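Local atomic coordinates of conserved uncharacterized protein (predicted phosphoesterase COG0622) (PDB entry 3CK2), a protein that is of uncharacterized function but, as a member of the calcineurin-like phosphoesterase superfamily with two bound manganese ions, is predicted to hydrolyse phosphoesters. Residues Gln7-Met12 and Val33-His38; Gly76-Ile81 and Ala106-Tyr111; Tyr99-Glu104 and Gly123-Leu128. All blocks are in the same frame, centred on the assembly; numbering follows the deposited sequence.

Contact 1 (Gln7-Met12 and Val33-His38); sequences QTIIVM and VDAVFH
Backbone bonds of I10 and M12 with A35 and F37 join strands 7-12 and 35-38 in parallel, their axes 4.6 Å apart at closest and 16° from aligned. The alternation usual for parallel strands is plain here: I10 N donates to A35 O, I10 O accepts from F37 N (2.6 Å), and F37 O in turn accepts from M12 N (2.7 Å). T8 and D34 lead in: before the second strand settles into this pattern, the D34 side chain takes over the role of a backbone acceptor. With CG beside its own backbone N, D34 receives T8 N on OD2 at 3.1 Å, on the anti side and 34° out of the carboxylate plane, while D34 N returns a bond to T8 O.

Side chains then alternate between two faces. On the face of I9, V11, A35 and F37, the phenyl ring turns an edge to I9: F37 CE2 is 3.9 Å from I9 CB, and I9 CG2 lies in the ring plane. On the other face, the I10 and V33 side chains cross at about a right angle, I10 CG1 lying 4.1 Å from V33 CG2, and V36 CG2 touches I10 CB. Further along, M12, a selenomethionine, has CG between its backbone N and carbonyl carbon (chi1 64°), 3.7 Å from H38 CD2; its SE lies obliquely, 5.0 Å from the imidazole centroid. H38 is held by S15 through NE2 and by the G40 backbone N through ND1. Helix 19-29 covers this face with V25 and Y29. The whole is the first beta-alpha-beta unit of a calcineurin-like fold, and just beyond its strand ends come the manganese ligands D14, H16 and D41.

Contact 2 (Gly76-Ile81 and Ala106-Tyr111); sequences GSTKII and AAICLY
K79 and I81 offer the backbone groups, and A107, I108 and L110 answer them, in a second beta-alpha-beta unit of this calcineurin-like domain: strand 78-83, helix 95-103 and strand 108-110, with the two strands parallel at an axis separation of 4.7 Å and 23° between their directions.

The hydrogen bonds are all backbone to backbone. I81 N donates to I108 O at 2.9 Å, and I81 O accepts L110 N at 2.8 Å, so that I81 grips the neighbouring strand on both sides of C109. The CA hydrogens of I80 and C109 add close approaches to I108 O and I81 O.

Apolar packing divides between the two faces of the sheet. On the face of I80 and I108, I80 CG2 presses on L110 CD1 at 3.6 Å, while near the strand start T78 CG2 touches A107 CB and, more loosely, I108 CD1. This face looks to the other sheet, where F37 meets both I80 and L110. On the opposite face, I81 places CG1 between its backbone N and carbonyl carbon (chi1 73°). From there CG1 reaches C109 CB and SG, CG2 lies 3.7 Å from A106 CB, and CD1 comes close to that same methyl. W100 and A101 of the helix cover the I81 side chain.

Polar side chains find partners beyond the two strands: T78 OG1 bonds to Q7 OE1, and K79 extends its NZ to a salt bridge with E104. The strand entrance shows how a single carbonyl can serve two donors: K79 O takes A107 N at 2.7 Å along a bent N-H path of 136°, and I108 N at 3.2 Å along a straighter one.

Contact 3 (Tyr99-Glu104 and Gly123-Leu128); sequences YWAQEE and GKILFL
F127 meets A101 through the end of its phenyl ring: A101 CB comes in obliquely, 3.8 Å from F127 CZ and 3.9 Å from CE1, while L97 and D98, earlier in the same helix, also touch the F127 side chain. The other large flat group, the indole of W100, has E103 OE2 at its edge and in its plane, but it takes no part across this contact and packs instead on I81 and T83 of strand 78-83.

Helix 95-103 here lies against one side of the five-stranded sheet; the axes of 99-103 and 125-128 come within 10.3 Å, their directions 139° apart. L126 packs on F155 and V157 of strand 154-160 and on V148 of strand 145-150, in the other sheet, whereas I125 and F127 meet the helix. This is the layering of a calcineurin-like fold, in which two sheets pack together and helices cover their outer faces.

I125 carries the rest of the contact. Its CD1, anti to CA about the CB-CG1 bond (chi2 173°), reaches A101, with A101 CB at 3.9 Å and A101 O at 3.6 Å. The exposed Q102 side chain, bent at chi2, crosses it obliquely, and its amide NE2 comes nearer to the same CD1, at 3.2 Å, than comfortable packing allows, which makes the placement of the amide doubtful. G123, in the turn before the strand, has its CA 4.5 Å from Q102 NE2.

Contacts 1 and 2 are buried strand pairings, each the parallel strand pair of a beta-alpha-beta unit, and they sit in different sheets that face each other: V11 of contact 1 packs on L110 of contact 2 and on L128 of contact 3. Contact 3 reuses the connecting helix of contact 2 and sets it against strand 125-130, which neighbours strand 108-110 and exchanges backbone bonds with it. Chemistry follows place. Between strands, backbone hydrogen bonds dominate; between helix and sheet, methyls and a ring meet with far less buried surface. Contact 3 is also largely buried, at A101, I125 and F127, with an exposed margin at Q102 and G123. Contact 1 lies nearest the chain centre, contact 3 farthest.

Contact 1 (Gln7-Met12 and Val33-His38)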
ATOM      1  N   GLN A   7     -15.089  -3.745   3.144  1.00 15.93           N
ATOM      2  CA  GLN A   7     -13.777  -4.358   3.135  1.00 15.23           C
ATOM      3  C   GLN A   7     -12.816  -3.447   3.878  1.00 14.91           C
ATOM      4  O   GLN A   7     -13.053  -2.238   4.010  1.00 15.01           O
ATOM      5  CB  GLN A   7     -13.287  -4.541   1.708  1.00 15.46           C
ATOM      6  CG  GLN A   7     -14.159  -5.435   0.840  1.00 15.26           C
ATOM      7  CD  GLN A   7     -13.820  -5.305  -0.631  1.00 15.39           C
ATOM      8  OE1 GLN A   7     -13.336  -4.265  -1.080  1.00 19.41           O
ATOM      9  NE2 GLN A   7     -14.060  -6.350  -1.379  1.00 11.82           N
ATOM     10  N   THR A   8     -11.767  -4.060   4.408  1.00 13.93           N
ATOM     11  CA  THR A   8     -10.682  -3.363   5.054  1.00 14.28           C
ATOM     12  C   THR A   8      -9.387  -3.956   4.499  1.00 15.42           C
ATOM     13  O   THR A   8      -9.223  -5.176   4.449  1.00 14.78           O
ATOM     14  CB  THR A   8     -10.712  -3.521   6.584  1.00 13.95           C
ATOM     15  OG1 THR A   8     -11.936  -2.992   7.078  1.00 11.97           O
ATOM     16  CG2 THR A   8      -9.501  -2.807   7.239  1.00 11.93           C
ATOM     17  N   ILE A   9      -8.491  -3.085   4.046  1.00 16.98           N
ATOM     18  CA  ILE A   9      -7.169  -3.526   3.638  1.00 17.17           C
ATOM     19  C   ILE A   9      -6.132  -2.765   4.455  1.00 18.09           C
ATOM     20  O   ILE A   9      -6.382  -1.647   4.942  1.00 18.72           O
ATOM     21  CB  ILE A   9      -6.941  -3.386   2.078  1.00 17.83           C
ATOM     22  CG1 ILE A   9      -6.942  -1.906   1.645  1.00 16.05           C
ATOM     23  CG2 ILE A   9      -7.967  -4.273   1.281  1.00 10.84           C
ATOM     24  CD1 ILE A   9      -6.451  -1.688   0.221  1.00 16.84           C
ATOM     25  N   ILE A  10      -5.008  -3.436   4.656  1.00 18.99           N
ATOM     26  CA  ILE A  10      -3.831  -2.906   5.353  1.00 19.27           C
ATOM     27  C   ILE A  10      -2.703  -2.854   4.336  1.00 20.24           C
ATOM     28  O   ILE A  10      -2.440  -3.860   3.634  1.00 21.56           O
ATOM     29  CB  ILE A  10      -3.421  -3.768   6.618  1.00 19.00           C
ATOM     30  CG1 ILE A  10      -4.546  -3.750   7.682  1.00 17.56           C
ATOM     31  CG2 ILE A  10      -2.090  -3.227   7.237  1.00 18.89           C
ATOM     32  CD1 ILE A  10      -4.847  -2.287   8.305  1.00 13.63           C
ATOM     33  N   VAL A  11      -2.093  -1.666   4.214  1.00 20.98           N
ATOM     34  CA  VAL A  11      -1.050  -1.389   3.227  1.00 20.55           C
ATOM     35  C   VAL A  11       0.178  -0.835   3.947  1.00 21.24           C
ATOM     36  O   VAL A  11       0.056   0.139   4.698  1.00 21.06           O
ATOM     37  CB  VAL A  11      -1.543  -0.354   2.172  1.00 19.84           C
ATOM     38  CG1 VAL A  11      -0.532  -0.240   1.017  1.00 17.48           C
ATOM     39  CG2 VAL A  11      -2.947  -0.733   1.656  1.00 19.35           C
HETATM   40  N   MSE A  12       1.349  -1.436   3.710  1.00 22.20           N
HETATM   41  CA  MSE A  12       2.631  -0.875   4.188  1.00 22.85           C
HETATM   42  C   MSE A  12       3.682  -0.913   3.081  1.00 21.46           C
HETATM   43  O   MSE A  12       3.429  -1.404   2.008  1.00 21.45           O
HETATM   44  CB  MSE A  12       3.121  -1.617   5.440  1.00 23.29           C
HETATM   45  CG  MSE A  12       3.436  -3.063   5.161  1.00 25.56           C
HETATM   46 SE   MSE A  12       4.085  -4.052   6.704  0.80 30.60          SE
HETATM   47  CE  MSE A  12       3.433  -5.798   6.132  1.00 22.26           C
ATOM     48  N   VAL A  33      -8.548  -8.951   8.286  1.00 20.48           N
ATOM     49  CA  VAL A  33      -8.926  -7.947   7.294  1.00 20.20           C
ATOM     50  C   VAL A  33      -8.996  -8.693   5.957  1.00 20.29           C
ATOM     51  O   VAL A  33      -8.569  -9.866   5.864  1.00 19.74           O
ATOM     52  CB  VAL A  33      -7.889  -6.766   7.254  1.00 20.35           C
ATOM     53  CG1 VAL A  33      -7.891  -6.014   8.560  1.00 18.29           C
ATOM     54  CG2 VAL A  33      -6.501  -7.266   6.947  1.00 18.88           C
ATOM     55  N   ASP A  34      -9.508  -8.047   4.911  1.00 20.31           N
ATOM     56  CA  ASP A  34      -9.600  -8.720   3.606  1.00 20.73           C
ATOM     57  C   ASP A  34      -8.262  -8.955   2.889  1.00 21.15           C
ATOM     58  O   ASP A  34      -8.133  -9.916   2.165  1.00 21.62           O
ATOM     59  CB  ASP A  34     -10.573  -7.976   2.696  1.00 21.11           C
ATOM     60  CG  ASP A  34     -11.948  -7.930   3.274  1.00 20.26           C
ATOM     61  OD1 ASP A  34     -12.791  -8.762   2.877  1.00 21.07           O
ATOM     62  OD2 ASP A  34     -12.159  -7.117   4.183  1.00 18.45           O
ATOM     63  N   ALA A  35      -7.265  -8.097   3.103  1.00 21.54           N
ATOM     64  CA  ALA A  35      -5.963  -8.259   2.467  1.00 21.01           C
ATOM     65  C   ALA A  35      -4.959  -7.370   3.163  1.00 21.41           C
ATOM     66  O   ALA A  35      -5.321  -6.339   3.729  1.00 20.78           O
ATOM     67  CB  ALA A  35      -6.038  -7.917   0.958  1.00 20.42           C
ATOM     68  N   VAL A  36      -3.688  -7.804   3.125  1.00 22.18           N
ATOM     69  CA  VAL A  36      -2.566  -7.060   3.637  1.00 22.23           C
ATOM     70  C   VAL A  36      -1.570  -6.902   2.510  1.00 22.67           C
ATOM     71  O   VAL A  36      -1.187  -7.888   1.895  1.00 23.58           O
ATOM     72  CB  VAL A  36      -1.930  -7.734   4.895  1.00 23.14           C
ATOM     73  CG1 VAL A  36      -0.713  -6.910   5.410  1.00 19.19           C
ATOM     74  CG2 VAL A  36      -2.976  -7.885   5.997  1.00 22.66           C
ATOM     75  N   PHE A  37      -1.133  -5.658   2.258  1.00 22.57           N
ATOM     76  CA  PHE A  37      -0.203  -5.342   1.143  1.00 22.41           C
ATOM     77  C   PHE A  37       1.121  -4.729   1.584  1.00 22.02           C
ATOM     78  O   PHE A  37       1.160  -3.886   2.476  1.00 22.63           O
ATOM     79  CB  PHE A  37      -0.850  -4.344   0.168  1.00 22.07           C
ATOM     80  CG  PHE A  37      -2.097  -4.839  -0.433  1.00 22.05           C
ATOM     81  CD1 PHE A  37      -2.068  -5.498  -1.640  1.00 20.68           C
ATOM     82  CD2 PHE A  37      -3.312  -4.670   0.221  1.00 21.41           C
ATOM     83  CE1 PHE A  37      -3.213  -5.973  -2.210  1.00 21.64           C
ATOM     84  CE2 PHE A  37      -4.474  -5.167  -0.345  1.00 24.08           C
ATOM     85  CZ  PHE A  37      -4.415  -5.826  -1.574  1.00 22.76           C
ATOM     86  N   HIS A  38       2.192  -5.083   0.892  1.00 21.60           N
ATOM     87  CA  HIS A  38       3.490  -4.452   1.123  1.00 21.33           C
ATOM     88  C   HIS A  38       3.977  -4.010  -0.238  1.00 21.36           C
ATOM     89  O   HIS A  38       4.025  -4.808  -1.137  1.00 22.38           O
ATOM     90  CB  HIS A  38       4.454  -5.422   1.801  1.00 21.07           C
ATOM     91  CG  HIS A  38       5.721  -4.799   2.268  1.00 19.92           C
ATOM     92  ND1 HIS A  38       6.585  -4.137   1.421  1.00 19.72           N
ATOM     93  CD2 HIS A  38       6.300  -4.777   3.489  1.00 20.88           C
ATOM     94  CE1 HIS A  38       7.618  -3.702   2.116  1.00 22.71           C
ATOM     95  NE2 HIS A  38       7.461  -4.059   3.381  1.00 20.52           N
TER

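Contact 2 (Gly76-Ile81 and Ala106-Tyr111)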
ATOM      1  N   GLY A  76     -13.333  -9.159  -4.214  1.00 25.07           N
ATOM      2  CA  GLY A  76     -14.708  -9.057  -4.625  1.00 24.79           C
ATOM      3  C   GLY A  76     -14.828  -8.157  -5.819  1.00 24.78           C
ATOM      4  O   GLY A  76     -14.232  -8.383  -6.836  1.00 24.56           O
ATOM      5  N   SER A  77     -15.590  -7.103  -5.664  1.00 24.57           N
ATOM      6  CA  SER A  77     -15.843  -6.127  -6.718  1.00 24.50           C
ATOM      7  C   SER A  77     -14.792  -5.015  -6.780  1.00 24.48           C
ATOM      8  O   SER A  77     -14.899  -4.111  -7.615  1.00 24.42           O
ATOM      9  CB  SER A  77     -17.233  -5.524  -6.529  1.00 24.38           C
ATOM     10  OG  SER A  77     -17.244  -4.749  -5.353  1.00 24.24           O
ATOM     11  N   THR A  78     -13.768  -5.098  -5.917  1.00 24.50           N
ATOM     12  CA  THR A  78     -12.698  -4.113  -5.844  1.00 24.11           C
ATOM     13  C   THR A  78     -11.398  -4.595  -6.488  1.00 23.84           C
ATOM     14  O   THR A  78     -10.735  -5.477  -5.957  1.00 24.47           O
ATOM     15  CB  THR A  78     -12.405  -3.787  -4.389  1.00 24.39           C
ATOM     16  OG1 THR A  78     -13.611  -3.336  -3.778  1.00 25.00           O
ATOM     17  CG2 THR A  78     -11.299  -2.712  -4.262  1.00 24.24           C
ATOM     18  N   LYS A  79     -11.028  -3.998  -7.620  1.00 23.33           N
ATOM     19  CA  LYS A  79      -9.751  -4.282  -8.283  1.00 22.95           C
ATOM     20  C   LYS A  79      -8.645  -3.330  -7.793  1.00 23.38           C
ATOM     21  O   LYS A  79      -8.688  -2.102  -8.020  1.00 23.56           O
ATOM     22  CB  LYS A  79      -9.894  -4.162  -9.786  1.00 22.68           C
ATOM     23  CG  LYS A  79      -8.614  -4.450 -10.561  1.00 22.79           C
ATOM     24  CD  LYS A  79      -8.909  -4.505 -12.066  1.00 22.24           C
ATOM     25  CE  LYS A  79      -7.695  -4.904 -12.866  1.00 22.97           C
ATOM     26  NZ  LYS A  79      -8.032  -5.126 -14.280  1.00 21.04           N
ATOM     27  N   ILE A  80      -7.657  -3.930  -7.133  1.00 22.42           N
ATOM     28  CA  ILE A  80      -6.547  -3.249  -6.563  1.00 22.29           C
ATOM     29  C   ILE A  80      -5.341  -3.597  -7.467  1.00 22.72           C
ATOM     30  O   ILE A  80      -5.137  -4.760  -7.837  1.00 21.29           O
ATOM     31  CB  ILE A  80      -6.330  -3.738  -5.089  1.00 22.63           C
ATOM     32  CG1 ILE A  80      -7.615  -3.462  -4.272  1.00 22.73           C
ATOM     33  CG2 ILE A  80      -5.071  -3.110  -4.467  1.00 21.45           C
ATOM     34  CD1 ILE A  80      -7.704  -4.103  -2.874  1.00 21.08           C
ATOM     35  N   ILE A  81      -4.584  -2.570  -7.857  1.00 23.05           N
ATOM     36  CA  ILE A  81      -3.316  -2.747  -8.540  1.00 22.64           C
ATOM     37  C   ILE A  81      -2.246  -2.166  -7.613  1.00 23.24           C
ATOM     38  O   ILE A  81      -2.527  -1.325  -6.777  1.00 22.74           O
ATOM     39  CB  ILE A  81      -3.306  -2.175 -10.003  1.00 23.30           C
ATOM     40  CG1 ILE A  81      -3.272  -0.639 -10.048  1.00 22.95           C
ATOM     41  CG2 ILE A  81      -4.534  -2.695 -10.802  1.00 21.01           C
ATOM     42  CD1 ILE A  81      -3.170  -0.077 -11.495  1.00 21.60           C
ATOM     43  N   ALA A 106      -8.682   0.136 -12.353  1.00 22.95           N
ATOM     44  CA  ALA A 106      -8.523  -0.217 -10.940  1.00 22.43           C
ATOM     45  C   ALA A 106      -9.485   0.608 -10.054  1.00 21.69           C
ATOM     46  O   ALA A 106      -9.794   1.751 -10.379  1.00 21.65           O
ATOM     47  CB  ALA A 106      -7.053  -0.003 -10.509  1.00 21.73           C
ATOM     48  N   ALA A 107      -9.959   0.034  -8.952  1.00 20.90           N
ATOM     49  CA  ALA A 107     -10.597   0.830  -7.900  1.00 21.35           C
ATOM     50  C   ALA A 107      -9.509   1.597  -7.103  1.00 21.34           C
ATOM     51  O   ALA A 107      -9.687   2.766  -6.707  1.00 21.10           O
ATOM     52  CB  ALA A 107     -11.443  -0.072  -6.956  1.00 21.00           C
ATOM     53  N   ILE A 108      -8.388   0.908  -6.878  1.00 20.93           N
ATOM     54  CA  ILE A 108      -7.320   1.370  -6.010  1.00 20.84           C
ATOM     55  C   ILE A 108      -5.967   1.034  -6.647  1.00 20.82           C
ATOM     56  O   ILE A 108      -5.779  -0.044  -7.197  1.00 21.35           O
ATOM     57  CB  ILE A 108      -7.384   0.725  -4.594  1.00 21.24           C
ATOM     58  CG1 ILE A 108      -8.748   1.011  -3.921  1.00 20.41           C
ATOM     59  CG2 ILE A 108      -6.162   1.221  -3.708  1.00 19.10           C
ATOM     60  CD1 ILE A 108      -8.982   0.250  -2.590  1.00 19.65           C
ATOM     61  N   CYS A 109      -5.055   1.990  -6.583  1.00 20.87           N
ATOM     62  CA  CYS A 109      -3.691   1.855  -7.074  1.00 20.59           C
ATOM     63  C   CYS A 109      -2.719   2.110  -5.907  1.00 20.40           C
ATOM     64  O   CYS A 109      -2.669   3.178  -5.345  1.00 20.13           O
ATOM     65  CB  CYS A 109      -3.460   2.842  -8.210  1.00 20.72           C
ATOM     66  SG  CYS A 109      -1.766   2.814  -8.885  1.00 20.93           S
ATOM     67  N   LEU A 110      -1.986   1.079  -5.533  1.00 20.99           N
ATOM     68  CA  LEU A 110      -1.110   1.093  -4.381  1.00 20.89           C
ATOM     69  C   LEU A 110       0.316   1.216  -4.868  1.00 20.36           C
ATOM     70  O   LEU A 110       0.715   0.502  -5.767  1.00 19.78           O
ATOM     71  CB  LEU A 110      -1.257  -0.217  -3.598  1.00 20.60           C
ATOM     72  CG  LEU A 110      -2.614  -0.493  -2.954  1.00 21.75           C
ATOM     73  CD1 LEU A 110      -2.580  -1.873  -2.238  1.00 18.84           C
ATOM     74  CD2 LEU A 110      -3.019   0.657  -1.977  1.00 16.73           C
ATOM     75  N   TYR A 111       1.069   2.133  -4.265  1.00 20.57           N
ATOM     76  CA  TYR A 111       2.472   2.360  -4.626  1.00 20.52           C
ATOM     77  C   TYR A 111       3.337   2.672  -3.345  1.00 20.82           C
ATOM     78  O   TYR A 111       2.805   2.877  -2.248  1.00 19.98           O
ATOM     79  CB  TYR A 111       2.581   3.425  -5.769  1.00 20.38           C
ATOM     80  CG  TYR A 111       2.268   4.836  -5.377  1.00 19.93           C
ATOM     81  CD1 TYR A 111       3.281   5.743  -5.128  1.00 20.30           C
ATOM     82  CD2 TYR A 111       0.963   5.286  -5.276  1.00 21.19           C
ATOM     83  CE1 TYR A 111       3.004   7.060  -4.743  1.00 20.48           C
ATOM     84  CE2 TYR A 111       0.675   6.619  -4.865  1.00 21.33           C
ATOM     85  CZ  TYR A 111       1.705   7.487  -4.603  1.00 20.54           C
ATOM     86  OH  TYR A 111       1.447   8.798  -4.221  1.00 22.31           O
TER

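Contact 3 (Tyr99-Glu104 and Gly123-Leu128)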
ATOM      1  N   TYR A  99      -1.795   6.272 -16.231  1.00 31.23           N
ATOM      2  CA  TYR A  99      -2.174   5.625 -17.486  1.00 31.17           C
ATOM      3  C   TYR A  99      -2.447   4.118 -17.280  1.00 31.02           C
ATOM      4  O   TYR A  99      -3.435   3.571 -17.774  1.00 30.27           O
ATOM      5  CB  TYR A  99      -1.084   5.842 -18.528  1.00 31.20           C
ATOM      6  CG  TYR A  99      -1.389   5.242 -19.894  1.00 31.34           C
ATOM      7  CD1 TYR A  99      -2.237   5.886 -20.789  1.00 30.92           C
ATOM      8  CD2 TYR A  99      -0.805   4.036 -20.288  1.00 31.63           C
ATOM      9  CE1 TYR A  99      -2.509   5.337 -22.049  1.00 31.22           C
ATOM     10  CE2 TYR A  99      -1.069   3.485 -21.523  1.00 31.69           C
ATOM     11  CZ  TYR A  99      -1.917   4.137 -22.402  1.00 31.17           C
ATOM     12  OH  TYR A  99      -2.151   3.571 -23.617  1.00 30.17           O
ATOM     13  N   TRP A 100      -1.567   3.479 -16.509  1.00 31.16           N
ATOM     14  CA  TRP A 100      -1.654   2.055 -16.197  1.00 30.76           C
ATOM     15  C   TRP A 100      -2.902   1.788 -15.402  1.00 30.54           C
ATOM     16  O   TRP A 100      -3.592   0.832 -15.680  1.00 31.46           O
ATOM     17  CB  TRP A 100      -0.404   1.594 -15.416  1.00 30.51           C
ATOM     18  CG  TRP A 100      -0.468   0.181 -14.898  1.00 30.47           C
ATOM     19  CD1 TRP A 100      -0.792  -0.931 -15.621  1.00 30.50           C
ATOM     20  CD2 TRP A 100      -0.183  -0.283 -13.564  1.00 29.51           C
ATOM     21  NE1 TRP A 100      -0.743  -2.051 -14.826  1.00 30.39           N
ATOM     22  CE2 TRP A 100      -0.370  -1.686 -13.559  1.00 29.73           C
ATOM     23  CE3 TRP A 100       0.192   0.347 -12.372  1.00 30.38           C
ATOM     24  CZ2 TRP A 100      -0.181  -2.471 -12.411  1.00 29.27           C
ATOM     25  CZ3 TRP A 100       0.380  -0.436 -11.233  1.00 30.12           C
ATOM     26  CH2 TRP A 100       0.201  -1.829 -11.266  1.00 29.85           C
ATOM     27  N   ALA A 101      -3.189   2.633 -14.410  1.00 30.67           N
ATOM     28  CA  ALA A 101      -4.353   2.461 -13.538  1.00 30.38           C
ATOM     29  C   ALA A 101      -5.661   2.584 -14.315  1.00 30.08           C
ATOM     30  O   ALA A 101      -6.669   1.945 -13.983  1.00 29.82           O
ATOM     31  CB  ALA A 101      -4.320   3.475 -12.364  1.00 30.49           C
ATOM     32  N   GLN A 102      -5.638   3.406 -15.356  1.00 29.89           N
ATOM     33  CA  GLN A 102      -6.812   3.626 -16.168  1.00 29.96           C
ATOM     34  C   GLN A 102      -6.997   2.452 -17.128  1.00 29.48           C
ATOM     35  O   GLN A 102      -8.119   1.967 -17.302  1.00 29.05           O
ATOM     36  CB  GLN A 102      -6.685   4.936 -16.938  1.00 30.66           C
ATOM     37  CG  GLN A 102      -6.353   6.134 -16.094  1.00 32.06           C
ATOM     38  CD  GLN A 102      -7.513   7.036 -15.895  1.00 36.44           C
ATOM     39  OE1 GLN A 102      -7.967   7.678 -16.850  1.00 39.80           O
ATOM     40  NE2 GLN A 102      -8.015   7.118 -14.647  1.00 39.19           N
ATOM     41  N   GLU A 103      -5.905   1.967 -17.725  1.00 29.13           N
ATOM     42  CA  GLU A 103      -6.005   0.788 -18.592  1.00 29.04           C
ATOM     43  C   GLU A 103      -6.474  -0.467 -17.821  1.00 27.83           C
ATOM     44  O   GLU A 103      -7.201  -1.296 -18.366  1.00 27.54           O
ATOM     45  CB  GLU A 103      -4.720   0.562 -19.428  1.00 29.44           C
ATOM     46  CG  GLU A 103      -3.594  -0.278 -18.801  1.00 31.57           C
ATOM     47  CD  GLU A 103      -2.365  -0.466 -19.744  1.00 31.60           C
ATOM     48  OE1 GLU A 103      -2.593  -0.672 -20.976  1.00 34.95           O
ATOM     49  OE2 GLU A 103      -1.192  -0.412 -19.247  1.00 31.09           O
ATOM     50  N   GLU A 104      -6.095  -0.563 -16.549  1.00 26.61           N
ATOM     51  CA  GLU A 104      -6.542  -1.634 -15.666  1.00 26.10           C
ATOM     52  C   GLU A 104      -7.950  -1.428 -15.131  1.00 25.31           C
ATOM     53  O   GLU A 104      -8.534  -2.360 -14.601  1.00 25.15           O
ATOM     54  CB  GLU A 104      -5.612  -1.738 -14.445  1.00 26.23           C
ATOM     55  CG  GLU A 104      -4.208  -2.198 -14.728  1.00 26.77           C
ATOM     56  CD  GLU A 104      -4.129  -3.634 -15.213  1.00 29.50           C
ATOM     57  OE1 GLU A 104      -5.076  -4.431 -15.024  1.00 30.87           O
ATOM     58  OE2 GLU A 104      -3.095  -3.976 -15.798  1.00 31.84           O
ATOM     59  N   GLY A 123      -9.572  10.550 -11.422  1.00 19.62           N
ATOM     60  CA  GLY A 123     -10.575   9.721 -12.096  1.00 19.81           C
ATOM     61  C   GLY A 123     -11.422   9.181 -10.956  1.00 20.72           C
ATOM     62  O   GLY A 123     -11.607   9.861  -9.928  1.00 21.39           O
ATOM     63  N   LYS A 124     -11.904   7.949 -11.054  1.00 20.96           N
ATOM     64  CA  LYS A 124     -12.582   7.369  -9.869  1.00 20.53           C
ATOM     65  C   LYS A 124     -11.585   6.522  -9.068  1.00 19.98           C
ATOM     66  O   LYS A 124     -11.990   5.659  -8.291  1.00 20.74           O
ATOM     67  CB  LYS A 124     -13.792   6.530 -10.268  0.20 20.56           C
ATOM     68  CG  LYS A 124     -14.830   7.280 -11.087  0.20 21.34           C
ATOM     69  CD  LYS A 124     -15.520   6.351 -12.066  0.20 21.20           C
ATOM     70  CE  LYS A 124     -14.576   5.976 -13.219  0.20 22.10           C
ATOM     71  NZ  LYS A 124     -15.224   4.957 -14.088  1.00 24.31           N
ATOM     72  N   ILE A 125     -10.286   6.766  -9.258  1.00 18.97           N
ATOM     73  CA  ILE A 125      -9.255   5.887  -8.727  1.00 18.35           C
ATOM     74  C   ILE A 125      -8.562   6.494  -7.512  1.00 18.00           C
ATOM     75  O   ILE A 125      -8.002   7.599  -7.574  1.00 17.39           O
ATOM     76  CB  ILE A 125      -8.188   5.519  -9.812  1.00 18.32           C
ATOM     77  CG1 ILE A 125      -8.874   5.090 -11.124  1.00 17.44           C
ATOM     78  CG2 ILE A 125      -7.255   4.411  -9.272  1.00 17.95           C
ATOM     79  CD1 ILE A 125      -7.952   4.858 -12.318  1.00 17.21           C
ATOM     80  N   LEU A 126      -8.608   5.749  -6.410  1.00 17.53           N
ATOM     81  CA  LEU A 126      -7.806   6.053  -5.228  1.00 17.43           C
ATOM     82  C   LEU A 126      -6.352   5.623  -5.446  1.00 18.11           C
ATOM     83  O   LEU A 126      -6.081   4.429  -5.716  1.00 17.29           O
ATOM     84  CB  LEU A 126      -8.354   5.319  -4.008  1.00 16.89           C
ATOM     85  CG  LEU A 126      -7.557   5.420  -2.705  1.00 16.72           C
ATOM     86  CD1 LEU A 126      -7.522   6.855  -2.184  1.00 14.35           C
ATOM     87  CD2 LEU A 126      -8.111   4.453  -1.675  1.00 16.21           C
ATOM     88  N   PHE A 127      -5.440   6.605  -5.348  1.00 18.67           N
ATOM     89  CA  PHE A 127      -3.998   6.375  -5.317  1.00 19.50           C
ATOM     90  C   PHE A 127      -3.491   6.571  -3.885  1.00 19.85           C
ATOM     91  O   PHE A 127      -3.755   7.593  -3.253  1.00 20.22           O
ATOM     92  CB  PHE A 127      -3.247   7.330  -6.260  1.00 20.14           C
ATOM     93  CG  PHE A 127      -3.567   7.119  -7.728  1.00 21.01           C
ATOM     94  CD1 PHE A 127      -2.711   6.380  -8.549  1.00 21.13           C
ATOM     95  CD2 PHE A 127      -4.708   7.661  -8.282  1.00 21.06           C
ATOM     96  CE1 PHE A 127      -3.011   6.189  -9.891  1.00 19.64           C
ATOM     97  CE2 PHE A 127      -5.006   7.469  -9.627  1.00 21.27           C
ATOM     98  CZ  PHE A 127      -4.160   6.713 -10.418  1.00 21.12           C
ATOM     99  N   LEU A 128      -2.745   5.589  -3.395  1.00 20.38           N
ATOM    100  CA  LEU A 128      -2.298   5.562  -2.012  1.00 20.56           C
ATOM    101  C   LEU A 128      -0.857   5.105  -1.910  1.00 20.32           C
ATOM    102  O   LEU A 128      -0.493   4.033  -2.419  1.00 19.74           O
ATOM    103  CB  LEU A 128      -3.180   4.623  -1.166  1.00 21.09           C
ATOM    104  CG  LEU A 128      -2.809   4.370   0.305  1.00 20.54           C
ATOM    105  CD1 LEU A 128      -3.082   5.625   1.160  1.00 20.05           C
ATOM    106  CD2 LEU A 128      -3.633   3.221   0.801  1.00 21.64           C
TER